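Local coordinates for extracellular matrix-binding protein ebh (Staphylococcus aureus subsp. aureus, PDB 4KJM), which probably acts as a bacterial adhesin that binds extracellular matrix, this fragment of it being an elongated all-helical rod, at residues G5-A10 with T56-A61; N79-A84 with Q111-A116; G16-Q21 with N32-A37; A84-I89 with A105-A110. All coordinates share one frame; numbering follows the deposited sequence.

Interaction 1: residues G5-A10 with T56-A61; sequences GNLQTA and TAVEQA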
loop_
_atom_site.group_PDB
_atom_site.type_symbol
_atom_site.label_atom_id
_atom_site.label_comp_id
_atom_site.label_asym_id
_atom_site.label_seq_id
_atom_site.Cartn_x
_atom_site.Cartn_y
_atom_site.Cartn_z
ATOM N N GLY A 5 5.520 -7.316 17.682
ATOM C CA GLY A 5 4.921 -7.929 16.522
ATOM C C GLY A 5 4.289 -6.955 15.526
ATOM O O GLY A 5 4.462 -7.076 14.325
ATOM N N ASN A 6 3.517 -6.020 16.038
ATOM C CA ASN A 6 2.925 -4.982 15.209
ATOM C C ASN A 6 3.993 -4.124 14.546
ATOM O O ASN A 6 3.830 -3.732 13.415
ATOM C CB ASN A 6 1.971 -4.116 16.004
ATOM C CG ASN A 6 0.603 -4.735 16.135
ATOM O OD1 ASN A 6 0.473 -5.898 16.445
ATOM N ND2 ASN A 6 -0.431 -3.952 15.866
ATOM N N LEU A 7 5.048 -3.782 15.277
ATOM C CA LEU A 7 6.107 -2.958 14.726
ATOM C C LEU A 7 6.783 -3.680 13.573
ATOM O O LEU A 7 7.031 -3.128 12.526
ATOM C CB LEU A 7 7.134 -2.623 15.832
ATOM C CG LEU A 7 8.248 -1.620 15.449
ATOM C CD1 LEU A 7 7.669 -0.330 14.925
ATOM C CD2 LEU A 7 9.164 -1.367 16.610
ATOM N N GLN A 8 7.050 -4.963 13.780
ATOM C CA GLN A 8 7.639 -5.826 12.754
ATOM C C GLN A 8 6.794 -5.869 11.519
ATOM O O GLN A 8 7.319 -5.829 10.423
ATOM C CB GLN A 8 7.826 -7.230 13.361
ATOM C CG GLN A 8 8.943 -7.231 14.361
ATOM C CD GLN A 8 10.094 -7.994 13.810
ATOM O OE1 GLN A 8 10.516 -9.038 14.402
ATOM N NE2 GLN A 8 10.528 -7.591 12.610
ATOM N N THR A 9 5.468 -5.988 11.704
ATOM C CA THR A 9 4.531 -5.973 10.582
ATOM C C THR A 9 4.770 -4.661 9.695
ATOM O O THR A 9 5.003 -4.715 8.457
ATOM C CB THR A 9 3.083 -6.193 11.108
ATOM O OG1 THR A 9 2.962 -7.497 11.720
ATOM C CG2 THR A 9 2.084 -6.100 10.009
ATOM N N ALA A 10 4.903 -3.506 10.356
ATOM C CA ALA A 10 5.345 -2.293 9.618
ATOM C C ALA A 10 6.788 -2.310 9.016
ATOM O O ALA A 10 6.987 -1.893 7.865
ATOM C CB ALA A 10 5.087 -1.101 10.529
ATOM N N THR A 56 6.326 2.316 25.526
ATOM C CA THR A 56 6.144 3.665 24.999
ATOM C C THR A 56 7.038 3.948 23.780
ATOM O O THR A 56 6.619 4.595 22.848
ATOM C CB THR A 56 6.502 4.691 26.087
ATOM O OG1 THR A 56 7.747 4.316 26.696
ATOM C CG2 THR A 56 5.408 4.751 27.220
ATOM N N ALA A 57 8.280 3.493 23.834
ATOM C CA ALA A 57 9.239 3.668 22.704
ATOM C C ALA A 57 8.891 2.862 21.488
ATOM O O ALA A 57 9.023 3.336 20.358
ATOM C CB ALA A 57 10.645 3.315 23.147
ATOM N N VAL A 58 8.445 1.636 21.724
ATOM C CA VAL A 58 7.962 0.780 20.641
ATOM C C VAL A 58 6.670 1.359 20.056
ATOM O O VAL A 58 6.496 1.432 18.857
ATOM C CB VAL A 58 7.718 -0.681 21.115
ATOM C CG1 VAL A 58 7.268 -1.551 19.957
ATOM C CG2 VAL A 58 8.977 -1.273 21.747
ATOM N N GLU A 59 5.779 1.821 20.920
ATOM C CA GLU A 59 4.540 2.361 20.461
ATOM C C GLU A 59 4.750 3.646 19.671
ATOM O O GLU A 59 4.072 3.863 18.696
ATOM C CB GLU A 59 3.594 2.576 21.628
ATOM C CG GLU A 59 2.402 3.439 21.285
ATOM C CD GLU A 59 1.406 3.526 22.451
ATOM O OE1 GLU A 59 1.127 4.641 22.999
ATOM O OE2 GLU A 59 0.933 2.445 22.847
ATOM N N GLN A 60 5.624 4.528 20.143
ATOM C CA GLN A 60 5.928 5.783 19.421
ATOM C C GLN A 60 6.588 5.431 18.054
ATOM O O GLN A 60 6.256 6.012 17.021
ATOM C CB GLN A 60 6.801 6.726 20.263
ATOM C CG GLN A 60 5.936 7.729 21.141
ATOM C CD GLN A 60 6.574 8.173 22.460
ATOM O OE1 GLN A 60 5.893 8.665 23.415
ATOM N NE2 GLN A 60 7.896 8.022 22.541
ATOM N N ALA A 61 7.475 4.443 18.036
ATOM C CA ALA A 61 8.094 4.029 16.750
ATOM C C ALA A 61 7.043 3.549 15.753
ATOM O O ALA A 61 7.125 3.835 14.554
ATOM C CB ALA A 61 9.094 2.952 17.004
#
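Leu7 on helix 2-11 sends its two methyls to different targets on helix 55-71, and the apolar contact between the two segments rests on this fork. CD2 meets CG1 of Val58 at 3.9 Å, the two side chains lying aslant rather than end on. CD1 reaches further toward the C-terminal side of segment 56-61 and settles against Ala61, 4.1 Å from its CB and 4.0 Å from its carbonyl carbon, so one branch touches a methyl while the other touches both side chain and main chain. The fork is set at the base of the side chain: with chi1 at -173°, CG of Leu7 stands opposite its own N and leans out over the gap, where Val58 and Ala61, one helical turn apart, offer it neighbouring surfaces. All three residues are buried.

The two helices run in the same general sense, as the first and last helices of an up-down-up three-helix bundle do, and the antiparallel helix 28-44 fills the third position within this FIVAR domain. Ile44 of that helix touches Leu7, Val58 and Ala61 alike, while Ala41 adds to the cover over Leu7.

Hydrogen bonding here stays within each helix. Ala61 N binds Ala57 O at 3.0 Å, and Thr9 N binds Gly5 O at the same length. Gly5 O and Thr9 OG1 also receive Lys82 NZ of the second subunit as a hydrogen-bonding partner, with Asn79 OD1 of that subunit joining at the threonine hydroxyl.

Interaction 2: residues N79-A84 with Q111-A116; sequences NNAKQA and QRVSNA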
loop_
_atom_site.group_PDB
_atom_site.type_symbol
_atom_site.label_atom_id
_atom_site.label_comp_id
_atom_site.label_asym_id
_atom_site.label_seq_id
_atom_site.Cartn_x
_atom_site.Cartn_y
_atom_site.Cartn_z
ATOM N N ASN A 79 -2.388 12.242 -9.649
ATOM C CA ASN A 79 -3.680 12.785 -10.119
ATOM C C ASN A 79 -3.636 14.289 -10.374
ATOM O O ASN A 79 -4.266 14.777 -11.333
ATOM C CB ASN A 79 -4.833 12.365 -9.202
ATOM C CG ASN A 79 -5.158 10.863 -9.300
ATOM O OD1 ASN A 79 -5.056 10.267 -10.362
ATOM N ND2 ASN A 79 -5.586 10.279 -8.205
ATOM N N ASN A 80 -2.922 15.028 -9.521
ATOM C CA ASN A 80 -2.762 16.462 -9.710
ATOM C C ASN A 80 -1.998 16.802 -10.981
ATOM O O ASN A 80 -2.339 17.728 -11.711
ATOM C CB ASN A 80 -2.050 17.092 -8.516
ATOM C CG ASN A 80 -2.924 17.163 -7.277
ATOM O OD1 ASN A 80 -4.118 16.945 -7.342
ATOM N ND2 ASN A 80 -2.304 17.428 -6.126
ATOM N N ALA A 81 -0.932 16.057 -11.229
ATOM C CA ALA A 81 -0.165 16.184 -12.475
ATOM C C ALA A 81 -0.919 15.882 -13.749
ATOM O O ALA A 81 -0.783 16.623 -14.728
ATOM C CB ALA A 81 1.092 15.331 -12.406
ATOM N N LYS A 82 -1.754 14.852 -13.720
ATOM C CA LYS A 82 -2.660 14.555 -14.807
ATOM C C LYS A 82 -3.641 15.748 -15.090
ATOM O O LYS A 82 -3.792 16.139 -16.236
ATOM C CB LYS A 82 -3.446 13.295 -14.489
ATOM C CG LYS A 82 -2.620 12.004 -14.517
ATOM C CD LYS A 82 -3.513 10.800 -14.298
ATOM C CE LYS A 82 -2.762 9.465 -14.316
ATOM N NZ LYS A 82 -3.694 8.278 -14.370
ATOM N N GLN A 83 -4.285 16.288 -14.047
ATOM C CA GLN A 83 -5.255 17.363 -14.200
ATOM C C GLN A 83 -4.577 18.624 -14.706
ATOM O O GLN A 83 -5.109 19.311 -15.561
ATOM C CB GLN A 83 -5.982 17.669 -12.898
ATOM C CG GLN A 83 -7.003 18.813 -13.050
ATOM C CD GLN A 83 -8.069 18.559 -14.138
ATOM O OE1 GLN A 83 -9.031 17.810 -13.912
ATOM N NE2 GLN A 83 -7.888 19.166 -15.327
ATOM N N ALA A 84 -3.382 18.907 -14.212
ATOM C CA ALA A 84 -2.620 20.036 -14.742
ATOM C C ALA A 84 -2.321 19.883 -16.235
ATOM O O ALA A 84 -2.359 20.879 -17.002
ATOM C CB ALA A 84 -1.351 20.274 -13.937
ATOM N N GLN A 111 1.668 6.840 -15.774
ATOM C CA GLN A 111 1.850 5.983 -14.607
ATOM C C GLN A 111 2.692 6.623 -13.490
ATOM O O GLN A 111 2.806 6.070 -12.357
ATOM C CB GLN A 111 2.499 4.643 -15.073
ATOM C CG GLN A 111 1.816 4.003 -16.260
ATOM C CD GLN A 111 2.384 4.408 -17.640
ATOM O OE1 GLN A 111 2.957 5.506 -17.824
ATOM N NE2 GLN A 111 2.191 3.505 -18.651
ATOM N N ARG A 112 3.424 7.670 -13.866
ATOM C CA ARG A 112 4.311 8.417 -12.964
ATOM C C ARG A 112 4.092 9.876 -13.147
ATOM O O ARG A 112 3.697 10.329 -14.239
ATOM C CB ARG A 112 5.807 8.105 -13.179
ATOM C CG ARG A 112 6.306 6.695 -12.846
ATOM C CD ARG A 112 6.098 6.252 -11.405
ATOM N NE ARG A 112 6.905 7.112 -10.545
ATOM C CZ ARG A 112 8.183 6.973 -10.286
ATOM N NH1 ARG A 112 8.871 5.955 -10.804
ATOM N NH2 ARG A 112 8.802 7.915 -9.558
ATOM N N VAL A 113 4.341 10.658 -12.095
ATOM C CA VAL A 113 4.204 12.116 -12.164
ATOM C C VAL A 113 5.030 12.719 -13.368
ATOM O O VAL A 113 4.524 13.564 -14.129
ATOM C CB VAL A 113 4.586 12.806 -10.858
ATOM C CG1 VAL A 113 4.830 14.316 -11.038
ATOM C CG2 VAL A 113 3.576 12.553 -9.773
ATOM N N SER A 114 6.232 12.229 -13.576
ATOM C CA SER A 114 7.099 12.731 -14.664
ATOM C C SER A 114 6.488 12.541 -16.037
ATOM O O SER A 114 6.650 13.398 -16.891
ATOM C CB SER A 114 8.475 12.066 -14.644
ATOM O OG SER A 114 8.342 10.691 -14.900
ATOM N N ASN A 115 5.764 11.443 -16.241
ATOM C CA ASN A 115 5.103 11.205 -17.514
ATOM C C ASN A 115 4.014 12.256 -17.763
ATOM O O ASN A 115 3.892 12.796 -18.890
ATOM C CB ASN A 115 4.434 9.829 -17.617
ATOM C CG ASN A 115 5.350 8.696 -17.231
ATOM O OD1 ASN A 115 4.971 7.846 -16.428
ATOM N ND2 ASN A 115 6.561 8.650 -17.828
ATOM N N ALA A 116 3.199 12.549 -16.765
ATOM C CA ALA A 116 2.187 13.579 -16.947
ATOM C C ALA A 116 2.771 14.975 -17.188
ATOM O O ALA A 116 2.234 15.793 -17.959
ATOM C CB ALA A 116 1.242 13.578 -15.729
#
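Ala116 drives its methyl against the backbone of helix 74-90 at the junction of Ala81 and Lys82. Its CB lies 3.7 Å from Ala81 C, 3.8 Å from Ala81 CB and 3.8 Å from Lys82 N, which lets the CA atoms of Lys82 and Ala116 come within 5.4 Å of each other. Ala81 CB is in turn shared, since CG1 of Val113 approaches it at 4.1 Å from the preceding turn. That branch of Val113 is placed by a chi1 of 164°, opposite its own N; the side chain of Val113 also packs on Asn77 and Leu78.

One shell further out, the start of helix 113-127 is tied down. Arg112 occupies the N-cap position, and Arg112 N gives a weak hydrogen bond to Asn115 OD1. Asp25 holds both residues of this helix start, bonding Val113 N through OD2 and pairing through OD1 with Arg112 NH2 in a salt bridge. On the other helix, Lys82 is extended from CB outward, chi2 to chi4 all near 180°, and its NZ meets Asn108 O as well as the second subunit.

The chemistry is thus divided. The first and last helices of the GA module approach through small methyls, without a hydrogen bond between these segments, whereas the lysine carries its charge away to oxygens that would probably stabilise it.

Interaction 3: residues G16-Q21 with N32-A37; sequences GTLASQ and NAYNQA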
loop_
_atom_site.group_PDB
_atom_site.type_symbol
_atom_site.label_atom_id
_atom_site.label_comp_id
_atom_site.label_asym_id
_atom_site.label_seq_id
_atom_site.Cartn_x
_atom_site.Cartn_y
_atom_site.Cartn_z
ATOM N N GLY A 16 8.248 -3.220 -0.258
ATOM C CA GLY A 16 7.145 -3.086 -1.168
ATOM C C GLY A 16 6.633 -1.610 -1.184
ATOM O O GLY A 16 6.249 -1.052 -2.234
ATOM N N THR A 17 6.705 -0.963 -0.037
ATOM C CA THR A 17 6.342 0.437 0.030
ATOM C C THR A 17 7.295 1.277 -0.799
ATOM O O THR A 17 6.857 2.141 -1.591
ATOM C CB THR A 17 6.254 0.945 1.494
ATOM O OG1 THR A 17 5.287 0.180 2.214
ATOM C CG2 THR A 17 5.870 2.402 1.504
ATOM N N LEU A 18 8.585 1.010 -0.662
ATOM C CA LEU A 18 9.572 1.833 -1.278
ATOM C C LEU A 18 9.513 1.654 -2.804
ATOM O O LEU A 18 10.044 2.467 -3.533
ATOM C CB LEU A 18 10.958 1.476 -0.785
ATOM C CG LEU A 18 11.321 1.845 0.654
ATOM C CD1 LEU A 18 12.785 1.510 1.065
ATOM C CD2 LEU A 18 10.977 3.271 0.919
ATOM N N ALA A 19 8.981 0.532 -3.273
ATOM C CA ALA A 19 8.851 0.304 -4.703
ATOM C C ALA A 19 7.492 0.810 -5.271
ATOM O O ALA A 19 7.248 0.708 -6.463
ATOM C CB ALA A 19 8.962 -1.163 -4.952
ATOM N N SER A 20 6.605 1.299 -4.431
ATOM C CA SER A 20 5.280 1.708 -4.838
ATOM C C SER A 20 5.335 3.164 -5.413
ATOM O O SER A 20 6.120 4.025 -5.007
ATOM C CB SER A 20 4.287 1.626 -3.654
ATOM O OG SER A 20 4.489 2.712 -2.707
ATOM N N GLN A 21 4.448 3.437 -6.378
ATOM C CA GLN A 21 4.357 4.765 -6.982
ATOM C C GLN A 21 3.974 5.778 -5.910
ATOM O O GLN A 21 4.395 6.946 -5.925
ATOM C CB GLN A 21 3.305 4.716 -8.112
ATOM C CG GLN A 21 3.059 6.014 -8.886
ATOM C CD GLN A 21 2.209 6.998 -8.119
ATOM O OE1 GLN A 21 1.251 6.624 -7.438
ATOM N NE2 GLN A 21 2.477 8.268 -8.319
ATOM N N ASN A 32 11.393 11.172 2.938
ATOM C CA ASN A 32 12.397 11.176 3.990
ATOM C C ASN A 32 11.828 10.802 5.352
ATOM O O ASN A 32 12.417 10.021 6.096
ATOM C CB ASN A 32 13.109 12.545 4.098
ATOM C CG ASN A 32 13.921 12.865 2.884
ATOM O OD1 ASN A 32 14.200 12.011 2.055
ATOM N ND2 ASN A 32 14.265 14.124 2.746
ATOM N N ALA A 33 10.668 11.337 5.663
ATOM C CA ALA A 33 9.985 11.023 6.948
ATOM C C ALA A 33 9.670 9.501 7.071
ATOM O O ALA A 33 9.825 8.920 8.136
ATOM C CB ALA A 33 8.710 11.856 7.077
ATOM N N TYR A 34 9.254 8.866 5.980
ATOM C CA TYR A 34 8.977 7.415 6.007
ATOM C C TYR A 34 10.297 6.655 6.204
ATOM O O TYR A 34 10.391 5.758 7.082
ATOM C CB TYR A 34 8.241 6.960 4.747
ATOM C CG TYR A 34 8.052 5.474 4.705
ATOM C CD1 TYR A 34 7.100 4.859 5.541
ATOM C CD2 TYR A 34 8.783 4.673 3.853
ATOM C CE1 TYR A 34 6.901 3.478 5.505
ATOM C CE2 TYR A 34 8.650 3.281 3.872
ATOM C CZ TYR A 34 7.653 2.702 4.627
ATOM O OH TYR A 34 7.534 1.310 4.669
ATOM N N ASN A 35 11.312 6.995 5.424
ATOM C CA ASN A 35 12.608 6.340 5.602
ATOM C C ASN A 35 13.160 6.485 7.001
ATOM O O ASN A 35 13.641 5.533 7.578
ATOM C CB ASN A 35 13.662 6.923 4.643
ATOM C CG ASN A 35 13.424 6.517 3.195
ATOM O OD1 ASN A 35 13.106 5.388 2.934
ATOM N ND2 ASN A 35 13.645 7.435 2.270
ATOM N N GLN A 36 13.097 7.674 7.551
ATOM C CA GLN A 36 13.629 7.909 8.907
ATOM C C GLN A 36 12.857 7.114 9.975
ATOM O O GLN A 36 13.453 6.518 10.869
ATOM C CB GLN A 36 13.586 9.416 9.163
ATOM C CG GLN A 36 14.601 10.103 8.268
ATOM C CD GLN A 36 14.475 11.625 8.207
ATOM O OE1 GLN A 36 14.910 12.278 7.237
ATOM N NE2 GLN A 36 13.915 12.200 9.253
ATOM N N ALA A 37 11.520 7.033 9.825
ATOM C CA ALA A 37 10.664 6.259 10.770
ATOM C C ALA A 37 10.993 4.761 10.704
ATOM O O ALA A 37 11.055 4.077 11.748
ATOM C CB ALA A 37 9.163 6.459 10.459
#
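The ring of Tyr34 meets Leu18 at its edge, where CD2 of the leucine lies near the ring plane, 3.8 Å from CE2. Thr17 approaches the same ring obliquely through CG2, which stands 3.6 Å from CZ, while Thr17 CB is 3.4 Å from the phenolic OH. With chi1 at 175°, Tyr34 turns its ring away from its own N and lays the hydroxyl end against the short helix 14-18. The second flat group, the amide of Asn35, flanks the leucine on another side: its OD1 comes to 3.6 Å from Leu18 CD2, so a single methyl is shared between an aromatic edge and a carbonyl oxygen. Phe23 packs on both Leu18 and Asn35.

No hydrogen bond joins the two segments; Thr17 OG1 is hydrogen-bonded to Asp13 O, one turn back, just ahead of helix 14-18. The carbonyl oxygen of Thr17 anchors the chain that follows. It accepts Ser20 N at 3.0 Å and Ser20 OG at 2.7 Å, the latter in the carbonyl plane, on a lone pair, with a C=O...O angle of 136°. The same serine OG caps Phe23 N, so one hydroxyl links the preceding turn to the next helix.

The side chain of Thr17 lies about 5 Å from a bound zinc ion. Tyr34 of helix 28-44 thus packs between helix 14-18 and helix 55-71, where Ala68 and Lys69 touch it, an interhelical arrangement that belongs to the three-helix bundle of this FIVAR domain.

Interaction 4: residues A84-I89 with A105-A110; sequences AAITAI and AQANGA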
loop_
_atom_site.group_PDB
_atom_site.type_symbol
_atom_site.label_atom_id
_atom_site.label_comp_id
_atom_site.label_asym_id
_atom_site.label_seq_id
_atom_site.Cartn_x
_atom_site.Cartn_y
_atom_site.Cartn_z
ATOM N N ALA A 84 -3.382 18.907 -14.212
ATOM C CA ALA A 84 -2.620 20.036 -14.742
ATOM C C ALA A 84 -2.321 19.883 -16.235
ATOM O O ALA A 84 -2.359 20.879 -17.002
ATOM C CB ALA A 84 -1.351 20.274 -13.937
ATOM N N ALA A 85 -1.935 18.685 -16.677
ATOM C CA ALA A 85 -1.652 18.440 -18.087
ATOM C C ALA A 85 -2.915 18.636 -18.914
ATOM O O ALA A 85 -2.893 19.266 -19.980
ATOM C CB ALA A 85 -1.080 17.022 -18.293
ATOM N N ILE A 86 -4.015 18.107 -18.411
ATOM C CA ILE A 86 -5.328 18.185 -19.121
ATOM C C ILE A 86 -5.767 19.633 -19.305
ATOM O O ILE A 86 -6.204 20.069 -20.382
ATOM C CB ILE A 86 -6.407 17.426 -18.333
ATOM C CG1 ILE A 86 -6.078 15.919 -18.331
ATOM C CG2 ILE A 86 -7.802 17.705 -18.892
ATOM C CD1 ILE A 86 -6.078 15.254 -19.675
ATOM N N THR A 87 -5.661 20.376 -18.218
ATOM C CA THR A 87 -5.997 21.778 -18.228
ATOM C C THR A 87 -5.157 22.495 -19.263
ATOM O O THR A 87 -5.682 23.275 -20.064
ATOM C CB THR A 87 -5.793 22.402 -16.844
ATOM O OG1 THR A 87 -6.710 21.790 -15.950
ATOM C CG2 THR A 87 -6.059 23.881 -16.860
ATOM N N ALA A 88 -3.847 22.253 -19.261
ATOM C CA ALA A 88 -2.990 22.868 -20.301
ATOM C C ALA A 88 -3.414 22.490 -21.734
ATOM O O ALA A 88 -3.412 23.324 -22.692
ATOM C CB ALA A 88 -1.537 22.509 -20.064
ATOM N N ILE A 89 -3.730 21.217 -21.915
ATOM C CA ILE A 89 -4.094 20.738 -23.222
ATOM C C ILE A 89 -5.390 21.451 -23.624
ATOM O O ILE A 89 -5.528 21.946 -24.742
ATOM C CB ILE A 89 -4.276 19.230 -23.214
ATOM C CG1 ILE A 89 -2.894 18.533 -23.062
ATOM C CG2 ILE A 89 -4.973 18.750 -24.477
ATOM C CD1 ILE A 89 -3.026 17.147 -22.461
ATOM N N ALA A 105 -5.092 11.365 -23.809
ATOM C CA ALA A 105 -4.875 9.970 -23.611
ATOM C C ALA A 105 -3.510 9.676 -22.928
ATOM O O ALA A 105 -3.428 8.880 -22.009
ATOM C CB ALA A 105 -4.980 9.245 -24.932
ATOM N N GLN A 106 -2.457 10.359 -23.358
ATOM C CA GLN A 106 -1.144 10.248 -22.705
ATOM C C GLN A 106 -1.169 10.701 -21.256
ATOM O O GLN A 106 -0.660 9.993 -20.411
ATOM C CB GLN A 106 -0.095 11.057 -23.452
ATOM C CG GLN A 106 0.161 10.510 -24.842
ATOM C CD GLN A 106 1.127 11.427 -25.606
ATOM O OE1 GLN A 106 2.014 11.980 -25.006
ATOM N NE2 GLN A 106 0.972 11.537 -26.888
ATOM N N ALA A 107 -1.822 11.843 -20.959
ATOM C CA ALA A 107 -1.876 12.345 -19.596
ATOM C C ALA A 107 -2.668 11.376 -18.728
ATOM O O ALA A 107 -2.248 11.018 -17.662
ATOM C CB ALA A 107 -2.502 13.719 -19.579
ATOM N N ASN A 108 -3.826 10.940 -19.187
ATOM C CA ASN A 108 -4.654 10.077 -18.362
ATOM C C ASN A 108 -4.063 8.713 -18.056
ATOM O O ASN A 108 -4.430 8.075 -17.046
ATOM C CB ASN A 108 -6.005 9.935 -19.011
ATOM C CG ASN A 108 -6.872 11.144 -18.744
ATOM O OD1 ASN A 108 -6.714 11.829 -17.753
ATOM N ND2 ASN A 108 -7.813 11.360 -19.603
ATOM N N GLY A 109 -3.223 8.269 -18.984
ATOM C CA GLY A 109 -2.504 7.011 -18.892
ATOM C C GLY A 109 -1.187 7.097 -18.178
ATOM O O GLY A 109 -0.565 6.058 -17.975
ATOM N N ALA A 110 -0.781 8.304 -17.733
ATOM C CA ALA A 110 0.558 8.499 -17.127
ATOM C C ALA A 110 0.624 7.641 -15.872
ATOM O O ALA A 110 -0.302 7.655 -15.026
ATOM C CB ALA A 110 0.790 9.946 -16.757
#
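Ile86 lays its CD1 methyl over Ala107, 3.9 Å from CB, and beside the amide of Asn108, 4.0 Å from OD1. The partners stand on the first two helices of the three-helix GA module, which here run antiparallel: helix 74-90 carries the isoleucine, and helix 97-108 carries the alanine and the asparagine. Ile86 and Asn108 meet at about a right angle, with CG1 of the isoleucine also passing 4.2 Å from OD1. A chi1 of -66° sets CG1 opposite the carbonyl carbon of Ile86, and the further bend at chi2, -63°, carries CD1 toward the facing helix. The amide oxygen therefore lies along the outer carbons of the isoleucine, a van der Waals contact rather than a hydrogen bond.

Ala107 takes the middle of the contact. Its single methyl is touched both by Ile86 and by Ala85, whose CB is 3.8 Å from it, and the small residues allow the CA atoms of Ala85 and Ala107 to approach to 6.3 Å. Ile89, a turn further along, packs on Leu103 and Lys104 and on Ala123 of helix 113-127, extending the apolar seam to the third helix. The Asn108 side chain also packs on Gly5 of the second subunit.

In the backbone of segment 105-110, Gly109 N still binds Ala105 O, whereas Ala110 N reaches back three residues, to Ala107 O at 3.1 Å.

In the fold
The contacts form two bundles along a rod. Interactions 1 and 3 lie in the FIVAR range, their centres 16 Å apart, the segments of interaction 3 falling between those of interaction 1. Interactions 2 and 4, in the GA module, have centres 7 Å apart and share Ala84; Ala116 N packs 3.5 Å from Ala110 CB. Interactions 1 and 4, centres 41 Å apart, sit on opposite sides of the chain's centre. Between the bundles, Gln21 CG packs 3.5 Å from Gln111 O. The side chains of Val58 and Val113 each lie about 9 Å from a bound zinc ion, that of Thr17 about 5 Å. Interactions 1, 2 and 4 touch the second subunit.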